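Putative acetyl/propionyl-CoA carboxylase, alpha subunit (Methylibium petroleiphilum, PDB 2O1Q) is a zinc-bound cupin-fold protein of unconfirmed function, possibly an acetylacetone dioxygenase-like oxidoreductase. Local coordinates at residues A[25-36]-A[47-58]. Residues are numbered along the deposited sequence; the frame is centred on the assembly and turned at random.
Sequences AFSTGGIRWKLL and AIFDCPAGSSFA
R32 and D50 pair twice, through backbone and side chain. R32 N donates to D50 O and D50 N to R32 O, both at 2.9 Å. K34 and I48 are bonded likewise; 32-36 and 47-51 run antiparallel, 168° between their directions. A second antiparallel pairing joins T28 to S56, and A58 N adds a nearly straight bond to F26 O.

The salt bridge runs from R32 NH2 to D50 OD2 (2.9 Å). The oxygen lies in the guanidinium plane, but NH2 meets it from above the carboxylate plane. A bend at chi3, -49°, lays the guanidinium beside the carboxylate. A leucine in place of R32 would probably leave the D50 carboxylate without its charged mate.

Apolar contacts centre on I31. Its CD1 sits over the centre of the F57 ring face, a CH-pi contact 3.7 Å from the centroid. I31 CG2 touches C51 SG at 4.1 Å. W33 CB packs on F49 CD2, and W33 CE3 meets A47 CB at the indole edge.

The hairpin 32-39/44-51 lies between strands 20-21 and 110-118 of one cupin sheet. The pair 27-28/55-62 belongs to a second sheet, and 55-62 carries zinc ligands H60 and H62. Helix 136-144 packs against W33 and L35.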
loop_
_atom_site.group_PDB
_atom_site.type_symbol
_atom_site.label_atom_id
_atom_site.label_comp_id
_atom_site.label_asym_id
_atom_site.label_seq_id
_atom_site.Cartn_x
_atom_site.Cartn_y
_atom_site.Cartn_z
ATOM N N ALA A 25 24.585 -13.696 -7.057
ATOM C CA ALA A 25 24.514 -13.819 -5.616
ATOM C C ALA A 25 23.153 -14.346 -5.186
ATOM O O ALA A 25 23.037 -14.907 -4.108
ATOM C CB ALA A 25 24.803 -12.478 -4.924
ATOM N N PHE A 26 22.132 -14.163 -6.028
ATOM C CA PHE A 26 20.748 -14.426 -5.639
ATOM C C PHE A 26 20.025 -15.384 -6.586
ATOM O O PHE A 26 18.809 -15.542 -6.491
ATOM C CB PHE A 26 19.963 -13.092 -5.550
ATOM C CG PHE A 26 20.563 -12.083 -4.583
ATOM C CD1 PHE A 26 20.812 -12.423 -3.290
ATOM C CD2 PHE A 26 20.802 -10.773 -4.980
ATOM C CE1 PHE A 26 21.363 -11.503 -2.392
ATOM C CE2 PHE A 26 21.348 -9.841 -4.097
ATOM C CZ PHE A 26 21.633 -10.217 -2.793
ATOM N N SER A 27 20.760 -16.060 -7.461
ATOM C CA SER A 27 20.158 -16.981 -8.407
ATOM C C SER A 27 21.201 -17.858 -8.998
ATOM O O SER A 27 22.389 -17.587 -8.862
ATOM C CB SER A 27 19.519 -16.208 -9.541
ATOM O OG SER A 27 20.505 -15.531 -10.334
ATOM N N THR A 28 20.764 -18.950 -9.618
ATOM C CA THR A 28 21.669 -19.810 -10.373
ATOM C C THR A 28 20.986 -20.170 -11.684
ATOM O O THR A 28 19.769 -20.073 -11.810
ATOM C CB THR A 28 22.087 -21.102 -9.620
ATOM O OG1 THR A 28 21.277 -22.224 -10.007
ATOM C CG2 THR A 28 22.063 -20.920 -8.116
ATOM N N GLY A 29 21.772 -20.536 -12.679
ATOM C CA GLY A 29 21.259 -21.163 -13.858
ATOM C C GLY A 29 21.005 -20.253 -14.980
ATOM O O GLY A 29 20.422 -20.673 -15.972
ATOM N N GLY A 30 21.410 -18.991 -14.854
ATOM C CA GLY A 30 21.357 -18.110 -16.002
ATOM C C GLY A 30 20.132 -17.226 -16.154
ATOM O O GLY A 30 19.756 -16.823 -17.285
ATOM N N ILE A 31 19.520 -16.860 -15.043
ATOM C CA ILE A 31 18.342 -16.027 -15.043
ATOM C C ILE A 31 18.736 -14.611 -15.519
ATOM O O ILE A 31 19.809 -14.087 -15.143
ATOM C CB ILE A 31 17.704 -15.972 -13.625
ATOM C CG1 ILE A 31 17.210 -17.384 -13.179
ATOM C CG2 ILE A 31 16.607 -14.898 -13.572
ATOM C CD1 ILE A 31 16.394 -17.467 -11.855
ATOM N N ARG A 32 17.861 -14.025 -16.329
ATOM C CA ARG A 32 17.985 -12.659 -16.835
ATOM C C ARG A 32 16.718 -11.927 -16.456
ATOM O O ARG A 32 15.670 -12.539 -16.121
ATOM C CB ARG A 32 18.216 -12.623 -18.340
ATOM C CG ARG A 32 19.570 -13.198 -18.719
ATOM C CD ARG A 32 19.821 -13.125 -20.208
ATOM N NE ARG A 32 18.702 -13.647 -20.999
ATOM C CZ ARG A 32 18.486 -13.394 -22.289
ATOM N NH1 ARG A 32 19.259 -12.605 -22.980
ATOM N NH2 ARG A 32 17.420 -13.867 -22.884
ATOM N N TRP A 33 16.789 -10.603 -16.497
ATOM C CA TRP A 33 15.680 -9.774 -16.023
ATOM C C TRP A 33 15.625 -8.456 -16.779
ATOM O O TRP A 33 16.631 -8.060 -17.357
ATOM C CB TRP A 33 15.744 -9.593 -14.512
ATOM C CG TRP A 33 16.718 -8.624 -13.970
ATOM C CD1 TRP A 33 18.003 -8.480 -14.316
ATOM C CD2 TRP A 33 16.475 -7.674 -12.929
ATOM N NE1 TRP A 33 18.605 -7.540 -13.541
ATOM C CE2 TRP A 33 17.667 -6.983 -12.714
ATOM C CE3 TRP A 33 15.353 -7.328 -12.180
ATOM C CZ2 TRP A 33 17.784 -5.975 -11.755
ATOM C CZ3 TRP A 33 15.470 -6.334 -11.236
ATOM C CH2 TRP A 33 16.670 -5.656 -11.059
ATOM N N LYS A 34 14.476 -7.764 -16.648
ATOM C CA LYS A 34 14.286 -6.336 -17.022
ATOM C C LYS A 34 13.537 -5.780 -15.840
ATOM O O LYS A 34 12.448 -6.261 -15.516
ATOM C CB LYS A 34 13.481 -6.192 -18.289
ATOM C CG LYS A 34 14.137 -6.892 -19.473
ATOM C CD LYS A 34 13.304 -6.739 -20.738
ATOM C CE LYS A 34 13.906 -7.538 -21.860
ATOM N NZ LYS A 34 13.227 -7.296 -23.175
ATOM N N LEU A 35 14.102 -4.755 -15.214
ATOM C CA LEU A 35 13.368 -3.951 -14.279
ATOM C C LEU A 35 12.452 -3.007 -15.028
ATOM O O LEU A 35 12.870 -2.336 -15.928
ATOM C CB LEU A 35 14.305 -3.151 -13.386
ATOM C CG LEU A 35 13.674 -2.318 -12.267
ATOM C CD1 LEU A 35 12.930 -3.274 -11.343
ATOM C CD2 LEU A 35 14.745 -1.533 -11.528
ATOM N N LEU A 36 11.182 -2.994 -14.639
ATOM C CA LEU A 36 10.166 -2.251 -15.363
ATOM C C LEU A 36 9.749 -0.985 -14.626
ATOM O O LEU A 36 9.465 0.062 -15.251
ATOM C CB LEU A 36 8.966 -3.130 -15.594
ATOM C CG LEU A 36 9.214 -4.350 -16.496
ATOM C CD1 LEU A 36 7.946 -5.241 -16.487
ATOM C CD2 LEU A 36 9.680 -3.947 -17.908
ATOM N N ALA A 47 9.183 -6.250 -12.276
ATOM C CA ALA A 47 10.218 -6.753 -13.152
ATOM C C ALA A 47 9.696 -7.936 -13.898
ATOM O O ALA A 47 8.659 -8.564 -13.483
ATOM C CB ALA A 47 11.490 -7.109 -12.317
ATOM N N ILE A 48 10.380 -8.272 -15.011
ATOM C CA ILE A 48 10.108 -9.518 -15.754
ATOM C C ILE A 48 11.402 -10.299 -15.841
ATOM O O ILE A 48 12.496 -9.713 -15.771
ATOM C CB ILE A 48 9.460 -9.254 -17.142
ATOM C CG1 ILE A 48 8.995 -10.532 -17.782
ATOM C CG2 ILE A 48 10.403 -8.382 -17.961
ATOM C CD1 ILE A 48 7.975 -10.308 -18.950
ATOM N N PHE A 49 11.262 -11.612 -15.772
ATOM C CA PHE A 49 12.368 -12.555 -15.706
ATOM C C PHE A 49 12.280 -13.607 -16.789
ATOM O O PHE A 49 11.193 -14.101 -17.096
ATOM C CB PHE A 49 12.368 -13.258 -14.355
ATOM C CG PHE A 49 12.451 -12.304 -13.165
ATOM C CD1 PHE A 49 11.326 -11.685 -12.687
ATOM C CD2 PHE A 49 13.673 -11.992 -12.573
ATOM C CE1 PHE A 49 11.388 -10.835 -11.626
ATOM C CE2 PHE A 49 13.722 -11.141 -11.510
ATOM C CZ PHE A 49 12.604 -10.543 -11.056
ATOM N N ASP A 50 13.454 -13.955 -17.271
ATOM C CA ASP A 50 13.664 -14.972 -18.308
ATOM C C ASP A 50 14.537 -16.017 -17.643
ATOM O O ASP A 50 15.685 -15.749 -17.312
ATOM C CB ASP A 50 14.370 -14.361 -19.509
ATOM C CG ASP A 50 14.593 -15.362 -20.609
ATOM O OD1 ASP A 50 13.633 -16.078 -20.937
ATOM O OD2 ASP A 50 15.703 -15.429 -21.125
ATOM N N CYS A 51 14.007 -17.217 -17.470
ATOM C CA CYS A 51 14.613 -18.183 -16.601
ATOM C C CYS A 51 14.824 -19.473 -17.330
ATOM O O CYS A 51 13.865 -20.155 -17.666
ATOM C CB CYS A 51 13.715 -18.435 -15.416
ATOM S SG CYS A 51 13.170 -17.031 -14.447
ATOM N N PRO A 52 16.082 -19.828 -17.561
ATOM C CA PRO A 52 16.392 -21.066 -18.245
ATOM C C PRO A 52 15.894 -22.262 -17.470
ATOM O O PRO A 52 15.786 -22.181 -16.285
ATOM C CB PRO A 52 17.908 -21.071 -18.295
ATOM C CG PRO A 52 18.218 -19.628 -18.268
ATOM C CD PRO A 52 17.305 -19.063 -17.340
ATOM N N ALA A 53 15.619 -23.334 -18.181
ATOM C CA ALA A 53 15.334 -24.606 -17.518
ATOM C C ALA A 53 16.468 -24.950 -16.573
ATOM O O ALA A 53 17.656 -24.795 -16.936
ATOM C CB ALA A 53 15.199 -25.674 -18.556
ATOM N N GLY A 54 16.143 -25.387 -15.355
ATOM C CA GLY A 54 17.181 -25.693 -14.360
ATOM C C GLY A 54 17.555 -24.549 -13.431
ATOM O O GLY A 54 18.352 -24.725 -12.504
ATOM N N SER A 55 17.061 -23.368 -13.740
ATOM C CA SER A 55 17.383 -22.205 -12.932
ATOM C C SER A 55 16.555 -22.037 -11.635
ATOM O O SER A 55 15.533 -22.681 -11.433
ATOM C CB SER A 55 17.355 -20.912 -13.766
ATOM O OG SER A 55 16.055 -20.610 -14.185
ATOM N N SER A 56 17.091 -21.215 -10.750
ATOM C CA SER A 56 16.473 -21.011 -9.481
ATOM C C SER A 56 16.874 -19.718 -8.829
ATOM O O SER A 56 17.929 -19.194 -9.133
ATOM C CB SER A 56 16.724 -22.168 -8.489
ATOM O OG SER A 56 18.136 -22.313 -8.209
ATOM N N PHE A 57 16.071 -19.248 -7.866
ATOM C CA PHE A 57 16.441 -18.147 -7.004
ATOM C C PHE A 57 16.867 -18.570 -5.629
ATOM O O PHE A 57 16.393 -19.588 -5.139
ATOM C CB PHE A 57 15.257 -17.261 -6.838
ATOM C CG PHE A 57 14.923 -16.467 -8.042
ATOM C CD1 PHE A 57 15.595 -15.304 -8.351
ATOM C CD2 PHE A 57 13.877 -16.857 -8.848
ATOM C CE1 PHE A 57 15.206 -14.510 -9.471
ATOM C CE2 PHE A 57 13.503 -16.141 -9.920
ATOM C CZ PHE A 57 14.172 -14.947 -10.271
ATOM N N ALA A 58 17.755 -17.805 -5.010
ATOM C CA ALA A 58 18.221 -18.121 -3.681
ATOM C C ALA A 58 17.085 -17.979 -2.685
ATOM O O ALA A 58 16.104 -17.217 -2.890
ATOM C CB ALA A 58 19.376 -17.223 -3.291
HETATM O O HOH W 1 19.058 -24.125 -9.997
HETATM O O HOH W 2 19.812 -23.472 -15.716
HETATM O O HOH W 3 17.911 -16.103 -19.259
#